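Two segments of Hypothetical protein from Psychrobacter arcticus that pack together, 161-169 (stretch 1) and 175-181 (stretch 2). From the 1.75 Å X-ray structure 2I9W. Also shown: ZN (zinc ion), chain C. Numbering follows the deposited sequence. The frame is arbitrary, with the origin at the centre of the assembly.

Stretch 1 (161-169) SVTQKQPCI
Stretch 2 175-181: KFKRCCG

Both stretches belong to one chain, and neither is a regular strand. Stretch 1 is loop throughout. Ser161, Val162 and Thr163 are extended, with phi/psi of -120/83, -100/142 and -89/118. A type I beta turn then runs from Thr163 to Gln166, with Gln164 at -58/-37 and Lys165 at -92/-12. It is closed by Gln166 N donating to Thr163 O at 3.2 Å. Gln166, Pro167 and Cys168 are extended again, at -82/164, -57/145 and -64/145, and Ile169 turns to -60/-19.

Stretch 2 starts extended at Lys175 (-60/139). Phe176 (-45/-49) and Lys177 (-63/-18) form a short 3-10 segment. Arg178 follows at -109/17, Cys179 at -141/-117, Cys180 at -69/-23 and Gly181 at -67/-18. Arg178 N donates to Lys175 O at 2.8 Å. Phe176 O accepts from both Cys179 N (3.0 Å) and Gly181 N (2.9 Å), so the chain curls round this carbonyl.

The CA atoms of Cys168 and Phe176 lie 3.9 Å apart. Those of Pro167 and Lys175 are 4.5 Å apart and mark a single beta bridge. The CA atoms of Gln164 and Lys177 are 5.2 Å apart. Two backbone hydrogen bonds fix this register. Phe176 N donates to Gln166 O at 3.0 Å, nearly straight at 169°. Lys177 N donates to Gln164 O at 3.1 Å and 160°. The turn thus offers two carbonyls to successive amides of the 3-10 segment. Lys175 CA adds a CH contact to Gln166 O at 3.6 Å.

Phe176 is buried, with chi1 t and chi2 68°. Val162, chi1 t, points toward stretch 2 and covers one face of the ring. Its CG1 is 3.5 Å from the Phe176 ring centroid, 10° off the normal, a CH-pi contact. Gln164 (m, m, chi3 -46°) curls its end inward, so that NE2 meets Phe176 CE2 at the ring edge, 3.5 Å away. Ile169 (p, t) approaches obliquely, its CD1 4.0 Å from Phe176 CE1.

Cys168, chi1 t, joins the ring to the metal site. Its SG lies at the ring edge, 5.1 Å from the Phe176 centroid and 75° off the normal. The same SG binds ZN at 2.3 Å and accepts a hydrogen bond from Cys180 N at 3.5 Å and 159°. Cys179 SG (chi1 t) and Cys180 SG (chi1 m) each bind ZN at 2.4 Å. One further ligand comes from elsewhere in the structure. The zinc therefore ties the two stretches together.

Lys177 (p, t, m, t) points toward stretch 1, and its CB is 3.5 Å from Gln164 OE1. A water donates to Gln164 OE1 at 2.6 Å and to Gly181 O at 3.0 Å, bridging the stretches. Lys175 (m, t, t, t) rests its CG 3.5 Å from Lys165 O, while its end leads away.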

# COMPACT_ATOMS: atom_id res chain seq x y z
N SER A 161 13.16 9.79 -14.39
CA SER A 161 13.59 9.94 -15.75
C SER A 161 14.06 8.55 -16.16
O SER A 161 15.25 8.26 -16.14
CB SER A 161 14.68 11.02 -15.83
OG SER A 161 14.16 12.35 -15.64
N VAL A 162 13.09 7.72 -16.55
CA VAL A 162 13.26 6.31 -16.90
C VAL A 162 13.31 6.18 -18.40
O VAL A 162 12.62 6.88 -19.13
CB VAL A 162 12.02 5.49 -16.37
CG1 VAL A 162 12.19 3.98 -16.61
CG2 VAL A 162 11.81 5.74 -14.91
N THR A 163 14.17 5.28 -18.88
CA THR A 163 14.34 5.04 -20.30
C THR A 163 13.36 3.94 -20.75
O THR A 163 13.42 2.81 -20.27
CB THR A 163 15.78 4.62 -20.60
OG1 THR A 163 16.69 5.64 -20.14
CG2 THR A 163 15.93 4.38 -22.07
N GLN A 164 12.45 4.28 -21.66
CA GLN A 164 11.31 3.43 -22.03
C GLN A 164 11.66 2.01 -22.56
O GLN A 164 10.94 1.05 -22.24
CB GLN A 164 10.42 4.15 -23.05
CG GLN A 164 9.69 5.38 -22.51
CD GLN A 164 8.61 5.03 -21.50
OE1 GLN A 164 7.81 4.12 -21.71
NE2 GLN A 164 8.60 5.75 -20.39
N LYS A 165 12.73 1.89 -23.33
CA LYS A 165 13.08 0.62 -24.00
C LYS A 165 14.02 -0.23 -23.14
O LYS A 165 14.28 -1.39 -23.46
CB LYS A 165 13.75 0.89 -25.36
CG LYS A 165 12.88 1.70 -26.30
CD LYS A 165 13.53 1.91 -27.68
CE LYS A 165 12.55 2.53 -28.65
NZ LYS A 165 13.24 3.23 -29.78
N GLN A 166 14.56 0.37 -22.08
CA GLN A 166 15.50 -0.32 -21.19
C GLN A 166 14.73 -1.17 -20.19
O GLN A 166 13.54 -0.99 -20.02
CB GLN A 166 16.32 0.71 -20.43
CG GLN A 166 17.46 1.23 -21.19
CD GLN A 166 18.67 0.39 -20.94
OE1 GLN A 166 19.05 -0.42 -21.79
NE2 GLN A 166 19.25 0.51 -19.73
N PRO A 167 15.41 -2.10 -19.51
CA PRO A 167 14.75 -3.00 -18.59
C PRO A 167 13.97 -2.29 -17.47
O PRO A 167 14.40 -1.25 -16.94
CB PRO A 167 15.91 -3.82 -17.99
CG PRO A 167 16.95 -3.78 -19.02
CD PRO A 167 16.85 -2.39 -19.59
N CYS A 168 12.86 -2.89 -17.09
CA CYS A 168 11.97 -2.26 -16.16
C CYS A 168 12.65 -2.05 -14.81
O CYS A 168 13.47 -2.88 -14.38
CB CYS A 168 10.70 -3.08 -15.96
SG CYS A 168 9.46 -2.14 -15.16
N ILE A 169 12.29 -0.94 -14.16
CA ILE A 169 12.75 -0.60 -12.84
C ILE A 169 12.37 -1.62 -11.77
O ILE A 169 12.98 -1.60 -10.71
CB ILE A 169 12.28 0.81 -12.40
CG1 ILE A 169 10.74 0.95 -12.44
CG2 ILE A 169 12.94 1.84 -13.30
CD1 ILE A 169 10.19 2.32 -11.94
N LYS A 175 10.94 -4.75 -21.02
CA LYS A 175 11.09 -3.32 -21.26
C LYS A 175 10.16 -2.56 -20.33
O LYS A 175 9.00 -2.93 -20.18
CB LYS A 175 10.74 -2.98 -22.71
CG LYS A 175 11.59 -3.68 -23.76
CD LYS A 175 10.95 -3.50 -25.15
CE LYS A 175 11.61 -4.35 -26.23
NZ LYS A 175 10.99 -4.11 -27.57
N PHE A 176 10.62 -1.45 -19.76
CA PHE A 176 9.78 -0.60 -18.93
C PHE A 176 8.39 -0.37 -19.58
O PHE A 176 7.36 -0.53 -18.94
CB PHE A 176 10.51 0.73 -18.65
CG PHE A 176 9.74 1.70 -17.79
CD1 PHE A 176 9.49 1.39 -16.44
CD2 PHE A 176 9.27 2.90 -18.32
CE1 PHE A 176 8.77 2.29 -15.65
CE2 PHE A 176 8.54 3.79 -17.53
CZ PHE A 176 8.32 3.50 -16.20
N LYS A 177 8.38 0.01 -20.85
CA LYS A 177 7.16 0.28 -21.59
C LYS A 177 6.20 -0.93 -21.76
O LYS A 177 5.00 -0.74 -22.03
CB LYS A 177 7.51 0.90 -22.96
CG LYS A 177 8.19 -0.02 -23.92
CD LYS A 177 8.58 0.69 -25.22
CE LYS A 177 7.36 1.02 -26.09
NZ LYS A 177 7.77 1.77 -27.33
N ARG A 178 6.70 -2.15 -21.57
CA ARG A 178 5.90 -3.39 -21.65
C ARG A 178 5.72 -4.00 -20.25
O ARG A 178 5.39 -5.21 -20.10
CB ARG A 178 6.55 -4.41 -22.58
CG ARG A 178 6.35 -4.14 -24.07
CD ARG A 178 4.95 -4.57 -24.59
NE ARG A 178 4.76 -6.03 -24.67
CZ ARG A 178 3.63 -6.61 -25.09
NH1 ARG A 178 2.59 -5.88 -25.49
NH2 ARG A 178 3.53 -7.94 -25.11
N CYS A 179 5.98 -3.18 -19.24
CA CYS A 179 5.95 -3.66 -17.84
C CYS A 179 5.35 -2.60 -16.93
O CYS A 179 4.21 -2.26 -17.13
CB CYS A 179 7.33 -4.13 -17.35
SG CYS A 179 7.33 -5.19 -15.87
N CYS A 180 6.10 -2.05 -15.97
CA CYS A 180 5.50 -1.11 -15.01
C CYS A 180 5.10 0.22 -15.66
O CYS A 180 4.19 0.91 -15.18
CB CYS A 180 6.43 -0.92 -13.81
SG CYS A 180 6.62 -2.43 -12.80
N GLY A 181 5.74 0.55 -16.79
CA GLY A 181 5.39 1.73 -17.58
C GLY A 181 4.02 1.68 -18.26
O GLY A 181 3.52 2.72 -18.67
ZN ZN C . 8.13 -3.72 -14.10
O HOH W 1 5.42 3.64 -20.75